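Local structure of CDC25-like phosphatase YCH1 (Saccharomyces cerevisiae, 3FS5) at residues M1-D13 with A101-S114. The protein acts as a protein phosphatase of the CDC25-like, rhodanese-related family. Sequence-based numbering, arbitrary orientation.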
loop_
_atom_site.group_PDB
_atom_site.type_symbol
_atom_site.label_atom_id
_atom_site.label_comp_id
_atom_site.label_asym_id
_atom_site.label_seq_id
_atom_site.Cartn_x
_atom_site.Cartn_y
_atom_site.Cartn_z
ATOM N N MET A 1 3.975 -8.994 -13.800
ATOM C CA MET A 1 5.434 -9.092 -13.511
ATOM C C MET A 1 6.018 -10.326 -14.194
ATOM O O MET A 1 5.290 -11.263 -14.527
ATOM C CB MET A 1 5.656 -9.149 -11.997
ATOM C CG MET A 1 5.067 -7.947 -11.271
ATOM S SD MET A 1 5.183 -8.045 -9.478
ATOM C CE MET A 1 3.811 -9.146 -9.105
ATOM N N ASP A 2 7.332 -10.327 -14.395
ATOM C CA ASP A 2 7.999 -11.432 -15.078
ATOM C C ASP A 2 8.863 -12.353 -14.218
ATOM O O ASP A 2 9.165 -13.476 -14.624
ATOM C CB ASP A 2 8.845 -10.876 -16.227
ATOM C CG ASP A 2 9.692 -9.690 -15.802
ATOM O OD1 ASP A 2 10.531 -9.848 -14.890
ATOM O OD2 ASP A 2 9.515 -8.595 -16.380
ATOM N N SER A 3 9.267 -11.887 -13.041
ATOM C CA SER A 3 10.105 -12.704 -12.172
ATOM C C SER A 3 9.874 -12.414 -10.696
ATOM O O SER A 3 8.919 -11.730 -10.324
ATOM C CB SER A 3 11.583 -12.482 -12.511
ATOM O OG SER A 3 11.961 -11.136 -12.285
ATOM N N TYR A 4 10.757 -12.945 -9.857
ATOM C CA TYR A 4 10.657 -12.749 -8.423
ATOM C C TYR A 4 11.763 -11.843 -7.903
ATOM O O TYR A 4 12.041 -11.821 -6.708
ATOM C CB TYR A 4 10.705 -14.101 -7.704
ATOM C CG TYR A 4 9.509 -14.977 -7.997
ATOM C CD1 TYR A 4 9.507 -15.854 -9.081
ATOM C CD2 TYR A 4 8.358 -14.890 -7.216
ATOM C CE1 TYR A 4 8.382 -16.624 -9.380
ATOM C CE2 TYR A 4 7.232 -15.652 -7.504
ATOM C CZ TYR A 4 7.251 -16.517 -8.589
ATOM O OH TYR A 4 6.131 -17.258 -8.880
ATOM N N SER A 5 12.377 -11.086 -8.811
ATOM C CA SER A 5 13.460 -10.177 -8.461
ATOM C C SER A 5 12.944 -8.870 -7.867
ATOM O O SER A 5 11.850 -8.419 -8.186
ATOM C CB SER A 5 14.307 -9.870 -9.701
ATOM O OG SER A 5 15.270 -8.868 -9.422
ATOM N N ILE A 6 13.755 -8.269 -7.002
ATOM C CA ILE A 6 13.419 -7.016 -6.339
ATOM C C ILE A 6 13.151 -5.885 -7.341
ATOM O O ILE A 6 12.464 -4.919 -7.021
ATOM C CB ILE A 6 14.564 -6.599 -5.382
ATOM C CG1 ILE A 6 14.202 -5.311 -4.633
ATOM C CG2 ILE A 6 15.856 -6.406 -6.172
ATOM C CD1 ILE A 6 13.025 -5.456 -3.700
ATOM N N THR A 7 13.683 -6.009 -8.553
ATOM C CA THR A 7 13.491 -4.979 -9.575
ATOM C C THR A 7 12.034 -4.877 -10.031
ATOM O O THR A 7 11.655 -3.919 -10.708
ATOM C CB THR A 7 14.386 -5.232 -10.815
ATOM O OG1 THR A 7 14.098 -6.524 -11.361
ATOM C CG2 THR A 7 15.851 -5.173 -10.436
ATOM N N ASN A 8 11.223 -5.863 -9.659
ATOM C CA ASN A 8 9.806 -5.867 -10.020
ATOM C C ASN A 8 9.000 -4.914 -9.144
ATOM O O ASN A 8 7.873 -4.559 -9.478
ATOM C CB ASN A 8 9.223 -7.276 -9.891
ATOM C CG ASN A 8 9.654 -8.181 -11.017
ATOM O OD1 ASN A 8 9.321 -7.942 -12.174
ATOM N ND2 ASN A 8 10.402 -9.227 -10.686
ATOM N N VAL A 9 9.580 -4.509 -8.021
ATOM C CA VAL A 9 8.914 -3.597 -7.103
ATOM C C VAL A 9 9.133 -2.160 -7.563
ATOM O O VAL A 9 10.276 -1.695 -7.661
ATOM C CB VAL A 9 9.459 -3.766 -5.670
ATOM C CG1 VAL A 9 8.776 -2.780 -4.724
ATOM C CG2 VAL A 9 9.243 -5.201 -5.204
ATOM N N LYS A 10 8.030 -1.470 -7.850
ATOM C CA LYS A 10 8.063 -0.083 -8.309
ATOM C C LYS A 10 7.766 0.889 -7.170
ATOM O O LYS A 10 7.232 0.495 -6.135
ATOM C CB LYS A 10 7.035 0.126 -9.422
ATOM C CG LYS A 10 7.305 -0.668 -10.688
ATOM C CD LYS A 10 8.554 -0.177 -11.386
ATOM C CE LYS A 10 8.316 -0.060 -12.883
ATOM N NZ LYS A 10 7.195 0.888 -13.166
ATOM N N TYR A 11 8.106 2.160 -7.377
ATOM C CA TYR A 11 7.892 3.192 -6.370
ATOM C C TYR A 11 6.996 4.309 -6.871
ATOM O O TYR A 11 7.104 4.749 -8.014
ATOM C CB TYR A 11 9.232 3.757 -5.892
ATOM C CG TYR A 11 9.998 2.760 -5.069
ATOM C CD1 TYR A 11 10.563 1.628 -5.659
ATOM C CD2 TYR A 11 10.098 2.900 -3.687
ATOM C CE1 TYR A 11 11.202 0.654 -4.888
ATOM C CE2 TYR A 11 10.734 1.938 -2.910
ATOM C CZ TYR A 11 11.281 0.820 -3.516
ATOM O OH TYR A 11 11.903 -0.135 -2.745
ATOM N N LEU A 12 6.114 4.760 -5.989
ATOM C CA LEU A 12 5.139 5.787 -6.311
ATOM C C LEU A 12 5.247 6.999 -5.382
ATOM O O LEU A 12 5.517 6.852 -4.188
ATOM C CB LEU A 12 3.740 5.164 -6.185
ATOM C CG LEU A 12 2.500 5.885 -6.706
ATOM C CD1 LEU A 12 2.557 5.961 -8.223
ATOM C CD2 LEU A 12 1.259 5.127 -6.272
ATOM N N ASP A 13 5.031 8.190 -5.935
ATOM C CA ASP A 13 5.059 9.419 -5.144
ATOM C C ASP A 13 3.638 9.693 -4.662
ATOM O O ASP A 13 2.673 9.297 -5.315
ATOM C CB ASP A 13 5.541 10.605 -5.990
ATOM C CG ASP A 13 7.060 10.711 -6.056
ATOM O OD1 ASP A 13 7.560 11.392 -6.974
ATOM O OD2 ASP A 13 7.752 10.133 -5.188
ATOM N N ALA A 101 6.486 -5.973 0.246
ATOM C CA ALA A 101 6.167 -6.237 -1.151
ATOM C C ALA A 101 6.837 -7.530 -1.616
ATOM O O ALA A 101 6.251 -8.291 -2.375
ATOM C CB ALA A 101 6.616 -5.071 -2.021
ATOM N N MET A 102 8.064 -7.776 -1.163
ATOM C CA MET A 102 8.780 -8.993 -1.546
ATOM C C MET A 102 8.119 -10.240 -0.958
ATOM O O MET A 102 8.133 -11.310 -1.575
ATOM C CB MET A 102 10.246 -8.927 -1.100
ATOM C CG MET A 102 11.116 -8.007 -1.948
ATOM S SD MET A 102 11.066 -8.420 -3.717
ATOM C CE MET A 102 12.182 -9.820 -3.792
ATOM N N LEU A 103 7.546 -10.100 0.234
ATOM C CA LEU A 103 6.868 -11.217 0.887
ATOM C C LEU A 103 5.683 -11.664 0.045
ATOM O O LEU A 103 5.472 -12.859 -0.153
ATOM C CB LEU A 103 6.373 -10.816 2.281
ATOM C CG LEU A 103 7.394 -10.771 3.419
ATOM C CD1 LEU A 103 6.721 -10.249 4.685
ATOM C CD2 LEU A 103 7.961 -12.169 3.653
ATOM N N LEU A 104 4.910 -10.699 -0.447
ATOM C CA LEU A 104 3.758 -11.012 -1.281
ATOM C C LEU A 104 4.213 -11.581 -2.618
ATOM O O LEU A 104 3.671 -12.576 -3.095
ATOM C CB LEU A 104 2.911 -9.769 -1.533
ATOM C CG LEU A 104 1.714 -10.009 -2.463
ATOM C CD1 LEU A 104 0.725 -10.948 -1.783
ATOM C CD2 LEU A 104 1.042 -8.696 -2.811
ATOM N N LEU A 105 5.206 -10.936 -3.221
ATOM C CA LEU A 105 5.733 -11.370 -4.506
ATOM C C LEU A 105 6.181 -12.822 -4.475
ATOM O O LEU A 105 5.844 -13.602 -5.367
ATOM C CB LEU A 105 6.909 -10.483 -4.923
ATOM C CG LEU A 105 7.585 -10.804 -6.261
ATOM C CD1 LEU A 105 6.569 -10.749 -7.394
ATOM C CD2 LEU A 105 8.708 -9.807 -6.507
ATOM N N ARG A 106 6.935 -13.184 -3.443
ATOM C CA ARG A 106 7.432 -14.544 -3.322
ATOM C C ARG A 106 6.334 -15.572 -3.055
ATOM O O ARG A 106 6.550 -16.769 -3.245
ATOM C CB ARG A 106 8.507 -14.618 -2.229
ATOM C CG ARG A 106 9.789 -13.853 -2.568
ATOM C CD ARG A 106 10.433 -14.410 -3.824
ATOM N NE ARG A 106 11.574 -13.628 -4.303
ATOM C CZ ARG A 106 12.724 -13.485 -3.651
ATOM N NH1 ARG A 106 13.697 -12.757 -4.180
ATOM N NH2 ARG A 106 12.902 -14.060 -2.469
ATOM N N SER A 107 5.155 -15.115 -2.638
ATOM C CA SER A 107 4.056 -16.035 -2.360
ATOM C C SER A 107 3.163 -16.263 -3.573
ATOM O O SER A 107 2.236 -17.070 -3.517
ATOM C CB SER A 107 3.202 -15.528 -1.188
ATOM O OG SER A 107 2.350 -14.467 -1.588
ATOM N N LEU A 108 3.445 -15.561 -4.669
ATOM C CA LEU A 108 2.656 -15.684 -5.896
ATOM C C LEU A 108 3.159 -16.790 -6.820
ATOM O O LEU A 108 4.364 -16.999 -6.945
ATOM C CB LEU A 108 2.675 -14.364 -6.676
ATOM C CG LEU A 108 2.087 -13.103 -6.040
ATOM C CD1 LEU A 108 2.233 -11.932 -7.005
ATOM C CD2 LEU A 108 0.631 -13.331 -5.701
ATOM N N ASP A 109 2.231 -17.494 -7.466
ATOM C CA ASP A 109 2.583 -18.550 -8.414
ATOM C C ASP A 109 2.947 -17.871 -9.725
ATOM O O ASP A 109 2.625 -16.703 -9.932
ATOM C CB ASP A 109 1.399 -19.483 -8.673
ATOM C CG ASP A 109 1.041 -20.321 -7.474
ATOM O OD1 ASP A 109 1.920 -21.071 -6.998
ATOM O OD2 ASP A 109 -0.119 -20.233 -7.013
ATOM N N THR A 110 3.602 -18.606 -10.616
ATOM C CA THR A 110 3.988 -18.046 -11.903
ATOM C C THR A 110 2.755 -17.558 -12.664
ATOM O O THR A 110 2.832 -16.618 -13.458
ATOM C CB THR A 110 4.742 -19.088 -12.762
ATOM O OG1 THR A 110 3.897 -20.222 -12.996
ATOM C CG2 THR A 110 6.005 -19.550 -12.050
ATOM N N ALA A 111 1.613 -18.190 -12.408
ATOM C CA ALA A 111 0.367 -17.819 -13.071
ATOM C C ALA A 111 -0.249 -16.560 -12.464
ATOM O O ALA A 111 -0.984 -15.832 -13.131
ATOM C CB ALA A 111 -0.626 -18.975 -12.994
ATOM N N GLU A 112 0.061 -16.304 -11.198
ATOM C CA GLU A 112 -0.470 -15.141 -10.501
ATOM C C GLU A 112 0.446 -13.921 -10.632
ATOM O O GLU A 112 0.059 -12.804 -10.285
ATOM C CB GLU A 112 -0.682 -15.488 -9.023
ATOM C CG GLU A 112 -1.474 -16.774 -8.824
ATOM C CD GLU A 112 -1.508 -17.245 -7.382
ATOM O OE1 GLU A 112 -0.431 -17.320 -6.753
ATOM O OE2 GLU A 112 -2.611 -17.555 -6.883
ATOM N N LEU A 113 1.658 -14.135 -11.135
ATOM C CA LEU A 113 2.608 -13.043 -11.296
ATOM C C LEU A 113 2.080 -11.931 -12.192
ATOM O O LEU A 113 2.389 -10.760 -11.975
ATOM C CB LEU A 113 3.932 -13.555 -11.867
ATOM C CG LEU A 113 4.934 -14.188 -10.899
ATOM C CD1 LEU A 113 6.198 -14.567 -11.661
ATOM C CD2 LEU A 113 5.268 -13.204 -9.780
ATOM N N SER A 114 1.284 -12.295 -13.193
ATOM C CA SER A 114 0.740 -11.312 -14.126
ATOM C C SER A 114 -0.516 -10.601 -13.626
ATOM O O SER A 114 -0.972 -9.632 -14.233
ATOM C CB SER A 114 0.429 -11.987 -15.465
ATOM O OG SER A 114 -0.531 -13.017 -15.293
#
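Arg-106 takes hold of the backbone carbonyl of Tyr-4 where the N-terminal arm crosses the end of helix 96-106. Arg-106 NE (3.0 Å) and NH1 (3.2 Å) both reach Tyr-4 O side-on, with the oxygen in the guanidinium plane and NE on a carbonyl lone pair. The phenol hydroxyl OH of Tyr-4 donates to Leu-108 O at 2.6 Å, tethering the turn that leaves the helix; Leu-108 O lies at the ring edge, in the ring plane, while the hydroxyl is tilted from the plane of that carbonyl. The chain's amino terminus, Met-1 N, donates to Leu-113 O (3.0 Å) from above the carbonyl plane. Within the arm, Asn-8 ND2 bonds Ser-3 OG and Ser-5 O, tying residues 3 to 8 together. A CH-pi contact sets Leu-113 CD2 over one face of the Tyr-4 ring, 4.3 Å from its centroid. Among apolar contacts, the Met-1 chain, bent at chi3 (-79°), sets CE against Leu-105 CD1 (3.6 Å) and beside Leu-108 CD1. Further along, Ile-6 CD1 meets Met-102 SD at 3.6 Å, the two side chains crossing at about a right angle, and both methyls of Val-9 rest on Ala-101 CB. Strand 10-12 is an outermost strand of the parallel sheet, beside 116-121. The arm before it packs against sheet-covering helix 96-106 and the following loop in the alpha/beta rhodanese fold, shared with the Cdc25 catalytic domain.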